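Local coordinates for PUM-HD domain-containing protein (PDB 7CGF) that binds RNA through its Pumilio homology domain, a curved stack of helical repeats, and probably recognises elements in mRNA 3' untranslated regions, at residues G241-R246 / V279-M284. The protein carries 2 engineered substitutions. Sequence-based numbering, arbitrary orientation.
Sequences GSEEDR and VYHKSM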
loop_
_atom_site.group_PDB
_atom_site.type_symbol
_atom_site.label_atom_id
_atom_site.label_comp_id
_atom_site.label_asym_id
_atom_site.label_seq_id
_atom_site.Cartn_x
_atom_site.Cartn_y
_atom_site.Cartn_z
ATOM N N GLY A 241 12.926 -7.104 6.369
ATOM C CA GLY A 241 13.800 -6.907 7.508
ATOM C C GLY A 241 15.133 -7.616 7.332
ATOM O O GLY A 241 15.441 -8.189 6.287
ATOM N N SER A 242 15.925 -7.579 8.400
ATOM C CA SER A 242 17.225 -8.229 8.426
ATOM C C SER A 242 17.074 -9.715 8.731
ATOM O O SER A 242 16.022 -10.198 9.158
ATOM C CB SER A 242 18.132 -7.584 9.469
ATOM O OG SER A 242 17.681 -7.833 10.793
ATOM N N GLU A 243 18.163 -10.448 8.516
ATOM C CA GLU A 243 18.178 -11.846 8.911
ATOM C C GLU A 243 17.931 -11.990 10.408
ATOM O O GLU A 243 17.258 -12.932 10.850
ATOM C CB GLU A 243 19.515 -12.470 8.503
ATOM C CG GLU A 243 19.575 -13.971 8.672
ATOM C CD GLU A 243 18.637 -14.706 7.736
ATOM O OE1 GLU A 243 18.323 -14.165 6.659
ATOM O OE2 GLU A 243 18.205 -15.828 8.088
ATOM N N GLU A 244 18.472 -11.069 11.211
ATOM C CA GLU A 244 18.215 -11.101 12.646
ATOM C C GLU A 244 16.737 -10.872 12.950
ATOM O O GLU A 244 16.184 -11.496 13.869
ATOM C CB GLU A 244 19.067 -10.058 13.371
ATOM C CG GLU A 244 18.995 -10.199 14.886
ATOM C CD GLU A 244 19.623 -9.039 15.637
ATOM O OE1 GLU A 244 20.274 -8.183 14.998
ATOM O OE2 GLU A 244 19.463 -8.991 16.876
ATOM N N ASP A 245 16.097 -9.947 12.219
ATOM C CA ASP A 245 14.661 -9.738 12.389
ATOM C C ASP A 245 13.892 -11.022 12.130
ATOM O O ASP A 245 12.995 -11.381 12.903
ATOM C CB ASP A 245 14.148 -8.650 11.448
ATOM C CG ASP A 245 14.688 -7.280 11.787
ATOM O OD1 ASP A 245 14.892 -6.984 12.991
ATOM O OD2 ASP A 245 14.876 -6.507 10.827
ATOM N N ARG A 246 14.237 -11.733 11.049
ATOM C CA ARG A 246 13.549 -12.989 10.766
ATOM C C ARG A 246 13.857 -14.034 11.828
ATOM O O ARG A 246 12.965 -14.780 12.241
ATOM C CB ARG A 246 13.908 -13.505 9.373
ATOM C CG ARG A 246 13.102 -12.873 8.254
ATOM C CD ARG A 246 13.471 -13.419 6.892
ATOM N NE ARG A 246 14.864 -13.138 6.550
ATOM C CZ ARG A 246 15.276 -11.956 6.113
ATOM N NH1 ARG A 246 14.399 -10.966 5.972
ATOM N NH2 ARG A 246 16.558 -11.757 5.821
ATOM N N VAL A 279 16.003 -22.557 5.143
ATOM C CA VAL A 279 15.776 -23.914 5.626
ATOM C C VAL A 279 15.925 -23.987 7.142
ATOM O O VAL A 279 15.173 -24.701 7.813
ATOM C CB VAL A 279 16.714 -24.903 4.910
ATOM C CG1 VAL A 279 16.532 -26.315 5.467
ATOM C CG2 VAL A 279 16.462 -24.868 3.413
ATOM N N TYR A 280 16.876 -23.242 7.721
ATOM C CA TYR A 280 17.064 -23.388 9.160
ATOM C C TYR A 280 15.904 -22.789 9.954
ATOM O O TYR A 280 15.657 -23.220 11.091
ATOM C CB TYR A 280 18.411 -22.802 9.606
ATOM C CG TYR A 280 18.525 -21.291 9.738
ATOM C CD1 TYR A 280 18.183 -20.441 8.697
ATOM C CD2 TYR A 280 19.006 -20.729 10.909
ATOM C CE1 TYR A 280 18.310 -19.058 8.828
ATOM C CE2 TYR A 280 19.150 -19.367 11.037
ATOM C CZ TYR A 280 18.786 -18.535 10.008
ATOM O OH TYR A 280 18.914 -17.158 10.151
ATOM N N HIS A 281 15.158 -21.858 9.355
ATOM C CA HIS A 281 13.952 -21.331 9.995
ATOM C C HIS A 281 12.791 -22.306 9.877
ATOM O O HIS A 281 12.032 -22.504 10.839
ATOM C CB HIS A 281 13.555 -20.008 9.358
ATOM C CG HIS A 281 14.455 -18.878 9.716
ATOM N ND1 HIS A 281 14.678 -17.814 8.870
ATOM C CD2 HIS A 281 15.183 -18.636 10.829
ATOM C CE1 HIS A 281 15.506 -16.964 9.448
ATOM N NE2 HIS A 281 15.821 -17.435 10.638
ATOM N N LYS A 282 12.633 -22.898 8.691
ATOM C CA LYS A 282 11.642 -23.950 8.509
ATOM C C LYS A 282 11.890 -25.101 9.472
ATOM O O LYS A 282 10.945 -25.673 10.025
ATOM C CB LYS A 282 11.667 -24.443 7.061
ATOM C CG LYS A 282 11.213 -23.422 6.030
ATOM C CD LYS A 282 11.612 -23.865 4.628
ATOM C CE LYS A 282 11.170 -22.865 3.595
ATOM N NZ LYS A 282 11.464 -23.324 2.205
ATOM N N SER A 283 13.162 -25.437 9.709
ATOM C CA SER A 283 13.498 -26.493 10.661
ATOM C C SER A 283 12.998 -26.168 12.068
ATOM O O SER A 283 12.546 -27.061 12.794
ATOM C CB SER A 283 15.021 -26.716 10.647
ATOM O OG SER A 283 15.465 -27.557 11.696
ATOM N N MET A 284 13.086 -24.900 12.483
ATOM C CA MET A 284 12.605 -24.525 13.810
ATOM C C MET A 284 11.091 -24.674 13.924
ATOM O O MET A 284 10.586 -25.143 14.954
ATOM C CB MET A 284 13.018 -23.093 14.127
ATOM C CG MET A 284 14.521 -22.947 14.228
ATOM S SD MET A 284 14.976 -21.228 14.346
ATOM C CE MET A 284 14.054 -20.806 15.826
#
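Arg-246 and His-281, on the first turns of helices 243-255 and 279-290 in two predicted, successive Pumilio repeats, are the residues whose CA atoms lie nearest, 8.4 Å apart, so side chains bridge the helices. Tyr-280 OH donates to the anti lone pair of Glu-243 OE2 (2.6 Å), and this oxygen lies in the plane of the phenol ring, at its edge. Glu-243 reaches it with CG anti to the backbone N (chi1 -171°) and a bend at chi2. The same OE2 lies 3.2 Å from His-281 CE1, carboxylate and imidazole planes nearly parallel (4° apart). The imidazole sits between Tyr-280 CE1 over one face and Arg-246 O, offset, over the other; His-281 ND1 is buried with no polar partner in the model. Arg-246 NH2 holds Glu-243 OE1 in a salt bridge of 3.1 Å, while NH1 donates to Gly-241 O and Ile-238 O. Ser-242 and Asp-245 form a capping box. A leucine in place of Arg-246 would probably leave Glu-243 OE1 without its charged mate and the Glu-243 carboxylate freer to turn away from Tyr-280 OH. The salt bridge thus steadies one carboxylate oxygen within its own helix, while the other takes the hydrogen bond that crosses to helix 279-290.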